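Local coordinates for serine acetyltransferase 1, putative (Entamoeba histolytica, PDB 7BW9), which probably transfers an acetyl group to serine, the activating step in cysteine biosynthesis, as in other serine acetyltransferases, at residues Tyr70-Gln73 with Asn74-Ala78; Val97-Arg100 with Glu101-Gln105; Ile242-Gly245 with Ser246-Ile250; Gln258-Asp261 with Gln262-Val266. One frame throughout, in Å; residues are numbered along the deposited sequence.

Contact 1 of 4, residues Tyr70-Gln73 with Asn74-Ala78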
loop_
_atom_site.group_PDB
_atom_site.type_symbol
_atom_site.label_atom_id
_atom_site.label_comp_id
_atom_site.label_asym_id
_atom_site.label_seq_id
_atom_site.Cartn_x
_atom_site.Cartn_y
_atom_site.Cartn_z
ATOM N N TYR A 70 3.350 21.163 17.871
ATOM C CA TYR A 70 3.410 22.411 17.138
ATOM C C TYR A 70 3.333 22.185 15.632
ATOM O O TYR A 70 2.803 23.037 14.908
ATOM C CB TYR A 70 4.651 23.181 17.578
ATOM C CG TYR A 70 4.438 23.861 18.940
ATOM C CD1 TYR A 70 3.253 24.547 19.221
ATOM C CD2 TYR A 70 5.403 23.804 19.938
ATOM C CE1 TYR A 70 3.042 25.171 20.457
ATOM C CE2 TYR A 70 5.207 24.430 21.183
ATOM C CZ TYR A 70 4.024 25.109 21.436
ATOM O OH TYR A 70 3.827 25.724 22.662
ATOM N N HIS A 71 3.788 21.035 15.133
ATOM C CA HIS A 71 3.466 20.715 13.746
ATOM C C HIS A 71 1.968 20.456 13.588
ATOM O O HIS A 71 1.362 20.866 12.588
ATOM C CB HIS A 71 4.277 19.516 13.260
ATOM C CG HIS A 71 3.845 19.010 11.918
ATOM N ND1 HIS A 71 4.447 19.405 10.743
ATOM C CD2 HIS A 71 2.855 18.152 11.564
ATOM C CE1 HIS A 71 3.849 18.813 9.723
ATOM N NE2 HIS A 71 2.880 18.047 10.194
ATOM N N ILE A 72 1.347 19.793 14.566
ATOM C CA ILE A 72 -0.096 19.563 14.480
ATOM C C ILE A 72 -0.836 20.887 14.546
ATOM O O ILE A 72 -1.757 21.142 13.758
ATOM C CB ILE A 72 -0.570 18.593 15.581
ATOM C CG1 ILE A 72 -0.004 17.190 15.346
ATOM C CG2 ILE A 72 -2.107 18.538 15.645
ATOM C CD1 ILE A 72 -0.181 16.256 16.526
ATOM N N GLN A 73 -0.428 21.763 15.475
ATOM C CA GLN A 73 -1.086 23.057 15.602
ATOM C C GLN A 73 -0.983 23.850 14.304
ATOM O O GLN A 73 -1.972 24.434 13.846
ATOM C CB GLN A 73 -0.495 23.834 16.782
ATOM C CG GLN A 73 -0.981 25.277 16.854
ATOM C CD GLN A 73 -0.979 25.856 18.263
ATOM O OE1 GLN A 73 -0.612 25.189 19.236
ATOM N NE2 GLN A 73 -1.404 27.111 18.376
ATOM N N ASN A 74 0.187 23.836 13.664
ATOM C CA ASN A 74 0.337 24.589 12.421
ATOM C C ASN A 74 -0.524 24.030 11.295
ATOM O O ASN A 74 -1.020 24.799 10.462
ATOM C CB ASN A 74 1.804 24.630 11.992
ATOM C CG ASN A 74 2.659 25.434 12.947
ATOM O OD1 ASN A 74 2.138 26.193 13.771
ATOM N ND2 ASN A 74 3.980 25.277 12.844
ATOM N N SER A 75 -0.708 22.709 11.234
ATOM C CA SER A 75 -1.551 22.163 10.175
ATOM C C SER A 75 -3.021 22.473 10.420
ATOM O O SER A 75 -3.765 22.753 9.470
ATOM C CB SER A 75 -1.334 20.659 10.045
ATOM O OG SER A 75 0.050 20.359 10.051
ATOM N N ILE A 76 -3.468 22.411 11.678
ATOM C CA ILE A 76 -4.880 22.668 11.958
ATOM C C ILE A 76 -5.215 24.133 11.693
ATOM O O ILE A 76 -6.254 24.444 11.096
ATOM C CB ILE A 76 -5.244 22.239 13.394
ATOM C CG1 ILE A 76 -5.089 20.720 13.550
ATOM C CG2 ILE A 76 -6.676 22.637 13.725
ATOM C CD1 ILE A 76 -5.234 20.237 14.969
ATOM N N GLU A 77 -4.321 25.050 12.097
ATOM C CA GLU A 77 -4.486 26.469 11.785
ATOM C C GLU A 77 -4.687 26.697 10.300
ATOM O O GLU A 77 -5.549 27.485 9.896
ATOM C CB GLU A 77 -3.263 27.262 12.236
ATOM C CG GLU A 77 -3.153 27.481 13.714
ATOM C CD GLU A 77 -2.148 28.565 14.056
ATOM O OE1 GLU A 77 -1.890 29.444 13.199
ATOM O OE2 GLU A 77 -1.601 28.517 15.177
ATOM N N ALA A 78 -3.878 26.031 9.468
ATOM C CA ALA A 78 -3.970 26.229 8.028
ATOM C C ALA A 78 -5.368 25.913 7.523
ATOM O O ALA A 78 -5.916 26.647 6.692
ATOM C CB ALA A 78 -2.921 25.376 7.311
#
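Different first torsions bring S75 and H71 together: the serine OG stands anti to its own carbonyl carbon (chi1 -46°) and leans back along the helix, whereas the H71 ring leaves anti to its backbone N (chi1 171°) and runs forward beside it. The hydroxyl therefore hangs over one face of the imidazole, 3.7 Å from NE2 of H71 and shifted toward the rim, while it donates to the carbonyl O of H71 at 2.9 Å. That same oxygen takes the ordinary helical bond from the backbone N of S75 at 3.1 Å, and the two donors approach it from opposite faces of the carbonyl plane. A small hydroxyl residue suits the spot, because its polar atom is satisfied within its own helix although the residue is buried. H71 NE2 is turned to a second partner, E37, through a weak hydrogen bond. One residue along, I72 and I76 lie side by side and point the same way, CG2 of I72 meeting CD1 of I76 at 3.6 Å; beyond them lie Y150 and residues of helix 82-94. On a further flank Q73 and E77 cross at a slant with their amide and carboxylate planes 57° apart. These side chains merely lie near each other; the backbones are hydrogen-bonded, N of E77 to O of Q73 at 3.0 Å. The buried side of helix 58-79 is thus mixed, with I72, Q73, S75 and I76 all covered and N74 exposed, an i to i+4 packing typical of a helical bundle.

Contact 2 of 4, residues Val97-Arg100 with Glu101-Gln105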
loop_
_atom_site.group_PDB
_atom_site.type_symbol
_atom_site.label_atom_id
_atom_site.label_comp_id
_atom_site.label_asym_id
_atom_site.label_seq_id
_atom_site.Cartn_x
_atom_site.Cartn_y
_atom_site.Cartn_z
ATOM N N VAL A 97 -0.998 10.233 27.828
ATOM C CA VAL A 97 -0.635 9.013 28.541
ATOM C C VAL A 97 -1.737 7.958 28.387
ATOM O O VAL A 97 -1.455 6.766 28.233
ATOM C CB VAL A 97 -0.314 9.340 30.014
ATOM C CG1 VAL A 97 -0.184 8.075 30.852
ATOM C CG2 VAL A 97 0.984 10.163 30.089
ATOM N N THR A 98 -2.998 8.383 28.358
ATOM C CA THR A 98 -4.087 7.452 28.054
ATOM C C THR A 98 -3.860 6.750 26.715
ATOM O O THR A 98 -3.997 5.522 26.607
ATOM C CB THR A 98 -5.416 8.204 28.048
ATOM O OG1 THR A 98 -5.567 8.902 29.291
ATOM C CG2 THR A 98 -6.593 7.243 27.829
ATOM N N ILE A 99 -3.480 7.521 25.690
ATOM C CA ILE A 99 -3.184 6.950 24.379
ATOM C C ILE A 99 -2.062 5.931 24.485
ATOM O O ILE A 99 -2.139 4.838 23.910
ATOM C CB ILE A 99 -2.827 8.062 23.373
ATOM C CG1 ILE A 99 -4.025 8.966 23.114
ATOM C CG2 ILE A 99 -2.336 7.473 22.058
ATOM C CD1 ILE A 99 -3.660 10.141 22.240
ATOM N N ARG A 100 -0.999 6.277 25.223
ATOM C CA ARG A 100 0.114 5.349 25.385
ATOM C C ARG A 100 -0.344 4.022 25.992
ATOM O O ARG A 100 0.068 2.947 25.537
ATOM C CB ARG A 100 1.216 5.979 26.239
ATOM C CG ARG A 100 2.457 5.120 26.304
ATOM C CD ARG A 100 3.632 5.774 27.087
ATOM N NE ARG A 100 4.813 4.963 26.856
ATOM C CZ ARG A 100 5.268 4.023 27.677
ATOM N NH1 ARG A 100 4.686 3.794 28.849
ATOM N NH2 ARG A 100 6.331 3.324 27.321
ATOM N N GLU A 101 -1.177 4.082 27.039
ATOM C CA GLU A 101 -1.653 2.861 27.682
ATOM C C GLU A 101 -2.502 2.034 26.726
ATOM O O GLU A 101 -2.454 0.798 26.756
ATOM C CB GLU A 101 -2.454 3.189 28.947
ATOM C CG GLU A 101 -1.666 3.922 30.026
ATOM C CD GLU A 101 -0.261 3.354 30.222
ATOM O OE1 GLU A 101 -0.138 2.192 30.688
ATOM O OE2 GLU A 101 0.724 4.062 29.890
ATOM N N LEU A 102 -3.285 2.705 25.870
ATOM C CA LEU A 102 -4.083 2.004 24.860
ATOM C C LEU A 102 -3.202 1.327 23.809
ATOM O O LEU A 102 -3.452 0.174 23.424
ATOM C CB LEU A 102 -5.060 2.982 24.195
ATOM C CG LEU A 102 -6.297 3.394 25.013
ATOM C CD1 LEU A 102 -7.102 4.467 24.292
ATOM C CD2 LEU A 102 -7.185 2.196 25.356
ATOM N N VAL A 103 -2.165 2.023 23.334
ATOM C CA VAL A 103 -1.270 1.431 22.345
ATOM C C VAL A 103 -0.570 0.208 22.930
ATOM O O VAL A 103 -0.426 -0.828 22.261
ATOM C CB VAL A 103 -0.271 2.492 21.840
ATOM C CG1 VAL A 103 0.864 1.842 21.067
ATOM C CG2 VAL A 103 -1.008 3.533 20.970
ATOM N N LYS A 104 -0.166 0.292 24.204
ATOM C CA LYS A 104 0.444 -0.857 24.871
ATOM C C LYS A 104 -0.486 -2.064 24.852
ATOM O O LYS A 104 -0.039 -3.200 24.657
ATOM C CB LYS A 104 0.804 -0.509 26.317
ATOM C CG LYS A 104 1.972 0.452 26.480
ATOM C CD LYS A 104 2.061 0.914 27.940
ATOM C CE LYS A 104 2.628 -0.177 28.830
ATOM N NZ LYS A 104 2.642 0.241 30.263
ATOM N N GLN A 105 -1.783 -1.838 25.052
ATOM C CA GLN A 105 -2.717 -2.956 25.002
ATOM C C GLN A 105 -2.917 -3.468 23.584
ATOM O O GLN A 105 -3.067 -4.678 23.394
ATOM C CB GLN A 105 -4.034 -2.557 25.648
ATOM C CG GLN A 105 -3.847 -2.182 27.118
ATOM C CD GLN A 105 -5.143 -1.730 27.750
ATOM O OE1 GLN A 105 -5.519 -2.192 28.827
ATOM N NE2 GLN A 105 -5.848 -0.842 27.068
#
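V97 and E101, T98 and L102, I99 and V103, and R100 and K104 are joined in turn by i to i+4 backbone hydrogen bonds, of which N of V103 to O of I99 measures 2.9 Å; these carry the regular turns of helix 96-113. Apolar contact is modest. The branched side chains of I99 and V103 meet through their CG2 atoms at 4.3 Å, and both also pack on helix 128-144, so apolar side chains suit this buried face. Aliphatic and charged groups mix on the other face. R100 runs out extended as far as NE, with CG anti to its backbone N (chi1 -173°). CD of K104 lies over one face of the guanidinium, 4.0 Å from NH1 of R100; beyond it the bend at chi3 (75°) carries the amine toward E101. Charge comes next. K104 NZ forms a weak salt bridge with OE1 of E101 at 3.4 Å, whereas OE2 of E101 is 4.1 Å from NH1 of R100, too far for a salt bridge. The firmer partners come from elsewhere in the chain: D19 forms salt bridges with both R100 NH2 and K104 NZ, and the hydroxyl of S15 is hydrogen-bonded to R100 NH1 and to E101 OE2. R100 NE is also bonded to the carbonyl of L45. With all three of its nitrogens engaged, the buried guanidinium is fixed in rotation as well as position. The two cations gather round D19 with E101 beside them, and these acids would be expected to offset the closeness of the cations and favour their protonated forms.

Contact 3 of 4, residues Ile242-Gly245 with Ser246-Ile250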
loop_
_atom_site.group_PDB
_atom_site.type_symbol
_atom_site.label_atom_id
_atom_site.label_comp_id
_atom_site.label_asym_id
_atom_site.label_seq_id
_atom_site.Cartn_x
_atom_site.Cartn_y
_atom_site.Cartn_z
ATOM N N ILE A 242 -25.144 -1.670 10.338
ATOM C CA ILE A 242 -25.543 -2.926 10.936
ATOM C C ILE A 242 -24.697 -3.122 12.176
ATOM O O ILE A 242 -23.671 -2.462 12.367
ATOM C CB ILE A 242 -25.374 -4.102 9.961
ATOM C CG1 ILE A 242 -23.903 -4.256 9.567
ATOM C CG2 ILE A 242 -26.266 -3.900 8.733
ATOM C CD1 ILE A 242 -23.661 -5.240 8.435
ATOM N N THR A 243 -25.132 -4.046 13.019
ATOM C CA THR A 243 -24.461 -4.350 14.270
ATOM C C THR A 243 -24.018 -5.801 14.249
ATOM O O THR A 243 -24.784 -6.682 13.842
ATOM C CB THR A 243 -25.379 -4.083 15.469
ATOM O OG1 THR A 243 -25.620 -2.678 15.574
ATOM C CG2 THR A 243 -24.735 -4.557 16.751
ATOM N N ILE A 244 -22.777 -6.039 14.653
ATOM C CA ILE A 244 -22.222 -7.379 14.809
ATOM C C ILE A 244 -22.022 -7.601 16.297
ATOM O O ILE A 244 -21.233 -6.891 16.934
ATOM C CB ILE A 244 -20.891 -7.547 14.054
ATOM C CG1 ILE A 244 -21.055 -7.237 12.558
ATOM C CG2 ILE A 244 -20.298 -8.941 14.291
ATOM C CD1 ILE A 244 -22.217 -7.913 11.921
ATOM N N GLY A 245 -22.714 -8.587 16.849
ATOM C CA GLY A 245 -22.626 -8.831 18.271
ATOM C C GLY A 245 -21.233 -9.250 18.706
ATOM O O GLY A 245 -20.334 -9.506 17.902
ATOM N N SER A 246 -21.064 -9.326 20.023
ATOM C CA SER A 246 -19.825 -9.808 20.612
ATOM C C SER A 246 -19.630 -11.296 20.348
ATOM O O SER A 246 -20.592 -12.047 20.152
ATOM C CB SER A 246 -19.828 -9.564 22.117
ATOM O OG SER A 246 -20.088 -8.206 22.407
ATOM N N ASN A 247 -18.366 -11.717 20.347
ATOM C CA ASN A 247 -17.980 -13.126 20.205
ATOM C C ASN A 247 -18.401 -13.713 18.856
ATOM O O ASN A 247 -18.720 -14.899 18.755
ATOM C CB ASN A 247 -18.541 -13.980 21.351
ATOM C CG ASN A 247 -17.991 -13.580 22.710
ATOM O OD1 ASN A 247 -18.725 -13.100 23.577
ATOM N ND2 ASN A 247 -16.696 -13.784 22.903
ATOM N N VAL A 248 -18.400 -12.896 17.807
ATOM C CA VAL A 248 -18.730 -13.332 16.455
ATOM C C VAL A 248 -17.426 -13.525 15.693
ATOM O O VAL A 248 -16.501 -12.707 15.815
ATOM C CB VAL A 248 -19.649 -12.316 15.755
ATOM C CG1 VAL A 248 -19.706 -12.564 14.233
ATOM C CG2 VAL A 248 -21.044 -12.365 16.370
ATOM N N LYS A 249 -17.322 -14.642 14.975
ATOM C CA LYS A 249 -16.214 -14.921 14.063
ATOM C C LYS A 249 -16.748 -14.909 12.634
ATOM O O LYS A 249 -17.674 -15.664 12.303
ATOM C CB LYS A 249 -15.565 -16.270 14.369
ATOM C CG LYS A 249 -15.449 -16.603 15.848
ATOM C CD LYS A 249 -14.161 -16.064 16.436
ATOM C CE LYS A 249 -13.979 -16.463 17.903
ATOM N NZ LYS A 249 -13.565 -17.892 18.070
ATOM N N ILE A 250 -16.186 -14.055 11.790
ATOM C CA ILE A 250 -16.621 -13.949 10.401
ATOM C C ILE A 250 -15.546 -14.551 9.501
ATOM O O ILE A 250 -14.378 -14.133 9.536
ATOM C CB ILE A 250 -16.947 -12.498 10.032
ATOM C CG1 ILE A 250 -18.132 -12.019 10.874
ATOM C CG2 ILE A 250 -17.229 -12.373 8.534
ATOM C CD1 ILE A 250 -18.246 -10.519 10.993
#
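One corner of the left-handed beta-helix, where the chain turns from strand 243-244 to strand 249-250, brings I244 against V248. The two side chains cross at about a right angle: CG2 of I244, which stands anti to its own backbone N, meets CG1 of V248 at 3.7 Å. I250, on the next flat side, joins from a little farther off, its CD1 lying 4.2 Å from CG2 of I244. Three buried aliphatic residues thus converge from two sides of the coil, and branched side chains suit them because they spread methyl groups across the interior of the prism. V248 also presses on the backbone at the bend, with CG2 3.3 Å from the carbonyl O of G245. Between G245 and V248, the side chains of S246 and N247 point away from the contact. The hydroxyl of S246 accepts a hydrogen bond from the backbone N of D228, in the neighbouring coil, so this corner is tied to the corner stacked beside it. N247 carries a positive phi (63°), a left-handed backbone conformation that asparagine tolerates more readily than most residues and that lets the chain change direction within a few residues. I244-G245 followed by V248, and then I250 six residues after I244, is the spacing of the hexapeptide repeat, in which an aliphatic residue closes a flat side and a small one leads into the corner.

Contact 4 of 4, residues Gln258-Asp261 with Gln262-Val266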
loop_
_atom_site.group_PDB
_atom_site.type_symbol
_atom_site.label_atom_id
_atom_site.label_comp_id
_atom_site.label_asym_id
_atom_site.label_seq_id
_atom_site.Cartn_x
_atom_site.Cartn_y
_atom_site.Cartn_z
ATOM N N GLN A 258 -26.373 -7.566 6.968
ATOM C CA GLN A 258 -27.420 -7.630 7.974
ATOM C C GLN A 258 -26.797 -7.733 9.359
ATOM O O GLN A 258 -25.652 -8.169 9.510
ATOM C CB GLN A 258 -28.331 -8.846 7.748
ATOM C CG GLN A 258 -28.848 -8.958 6.333
ATOM C CD GLN A 258 -29.565 -10.262 6.092
ATOM O OE1 GLN A 258 -28.969 -11.340 6.171
ATOM N NE2 GLN A 258 -30.857 -10.175 5.807
ATOM N N ASN A 259 -27.573 -7.337 10.368
ATOM C CA ASN A 259 -27.183 -7.534 11.755
ATOM C C ASN A 259 -26.836 -8.992 12.002
ATOM O O ASN A 259 -27.358 -9.896 11.350
ATOM C CB ASN A 259 -28.306 -7.126 12.711
ATOM C CG ASN A 259 -28.585 -5.640 12.702
ATOM O OD1 ASN A 259 -27.735 -4.834 12.320
ATOM N ND2 ASN A 259 -29.781 -5.264 13.157
ATOM N N ILE A 260 -25.944 -9.220 12.958
ATOM C CA ILE A 260 -25.542 -10.560 13.364
ATOM C C ILE A 260 -25.553 -10.597 14.886
ATOM O O ILE A 260 -24.863 -9.801 15.534
ATOM C CB ILE A 260 -24.159 -10.933 12.804
ATOM C CG1 ILE A 260 -24.213 -10.972 11.276
ATOM C CG2 ILE A 260 -23.695 -12.266 13.333
ATOM C CD1 ILE A 260 -22.928 -11.393 10.656
ATOM N N ASP A 261 -26.356 -11.494 15.452
ATOM C CA ASP A 261 -26.449 -11.659 16.893
ATOM C C ASP A 261 -25.124 -12.173 17.457
ATOM O O ASP A 261 -24.266 -12.679 16.735
ATOM C CB ASP A 261 -27.571 -12.641 17.252
ATOM C CG ASP A 261 -28.908 -12.245 16.661
ATOM O OD1 ASP A 261 -29.084 -11.052 16.321
ATOM O OD2 ASP A 261 -29.791 -13.130 16.546
ATOM N N GLN A 262 -24.989 -12.077 18.775
ATOM C CA GLN A 262 -23.783 -12.537 19.447
ATOM C C GLN A 262 -23.598 -14.047 19.295
ATOM O O GLN A 262 -24.516 -14.783 18.930
ATOM C CB GLN A 262 -23.837 -12.175 20.928
ATOM C CG GLN A 262 -24.958 -12.867 21.681
ATOM C CD GLN A 262 -25.125 -12.324 23.086
ATOM O OE1 GLN A 262 -25.492 -11.167 23.274
ATOM N NE2 GLN A 262 -24.846 -13.159 24.082
ATOM N N ASP A 263 -22.366 -14.498 19.557
ATOM C CA ASP A 263 -22.008 -15.921 19.637
ATOM C C ASP A 263 -22.236 -16.677 18.327
ATOM O O ASP A 263 -22.471 -17.889 18.339
ATOM C CB ASP A 263 -22.750 -16.613 20.786
ATOM C CG ASP A 263 -22.460 -15.971 22.137
ATOM O OD1 ASP A 263 -21.266 -15.734 22.445
ATOM O OD2 ASP A 263 -23.420 -15.692 22.889
ATOM N N GLN A 264 -22.145 -15.984 17.192
ATOM C CA GLN A 264 -22.315 -16.591 15.877
ATOM C C GLN A 264 -20.979 -16.799 15.173
ATOM O O GLN A 264 -20.093 -15.940 15.227
ATOM C CB GLN A 264 -23.195 -15.716 14.984
ATOM C CG GLN A 264 -24.593 -15.498 15.485
ATOM C CD GLN A 264 -25.332 -16.792 15.620
ATOM O OE1 GLN A 264 -25.771 -17.373 14.634
ATOM N NE2 GLN A 264 -25.453 -17.271 16.848
ATOM N N ILE A 265 -20.855 -17.931 14.483
ATOM C CA ILE A 265 -19.824 -18.147 13.472
ATOM C C ILE A 265 -20.478 -17.995 12.107
ATOM O O ILE A 265 -21.485 -18.655 11.828
ATOM C CB ILE A 265 -19.189 -19.540 13.600
ATOM C CG1 ILE A 265 -18.624 -19.769 15.002
ATOM C CG2 ILE A 265 -18.119 -19.723 12.536
ATOM C CD1 ILE A 265 -17.967 -21.125 15.160
ATOM N N VAL A 266 -19.948 -17.088 11.290
ATOM C CA VAL A 266 -20.525 -16.780 9.952
ATOM C C VAL A 266 -19.515 -17.167 8.875
ATOM O O VAL A 266 -18.343 -16.827 9.015
ATOM C CB VAL A 266 -20.916 -15.299 9.854
ATOM C CG1 VAL A 266 -21.631 -14.980 8.563
ATOM C CG2 VAL A 266 -21.740 -14.859 11.045
#
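I260 reaches V266 in a corner of the left-handed beta-helix, an apolar contact across the bend that leads into strand 264-267, the outermost strand of its sheet within this chain. Their side chains meet tip to tip, with CD1 of I260 3.7 Å from CG2 of V266. The other branch of I260 covers the root of Q264, CG2 of I260 lying 3.9 Å from CB of Q264. Both aliphatic residues are buried, as inward-pointing positions of a coil require. Q264 is the polar member of this corner. Its chain bends at chi2 (-60°), which carries the amide back beside the turn, where NE2 makes a weak bond of 3.4 Å to the backbone O of Q262; its stronger partner is the hydroxyl of T276 of the second subunit. On the way its CG passes close to the backbone, 3.1 Å from the carbonyl O of D261. Outside the bend, Q262 extends its amide beyond CG, and NE2 reaches OD2 of D263 at 3.1 Å. The oxygen lies near the amide plane, but the donor comes to it from above the carboxylate plane. D263 itself adopts a positive phi (62°), which turns the chain. Polar residues fit this outer side, since D261 and Q262 are exposed. The corner rests on the preceding one, I260 packing on V248, and strand 264-267 runs parallel to strand 249-250. Residues Q264 to V266 also pair antiparallel with a strand of the second subunit, so the sheet continues across the interface.

Overall arrangement
Contacts 1 and 2 belong to the helical part of the chain, their centres 23 Å apart, and contacts 3 and 4 to successive coils of the beta-helix, their centres only 5 Å apart. The last two touch directly: N of G245 probably bonds to O of I260 at 2.8 Å, and OD1 of N259 takes the backbone N of T243 at the same distance. From contact 3, contact 2 lies about 25 Å and contact 1 about 38 Å, centre to centre. Bound cysteine touches D114, P115, A116, D179 and H180 at one place and A206, R222 and H223 at another; D114 directly follows helix 96-113, which carries contact 2, while H223 precedes strand 225-226, the neighbour of strand 243-244.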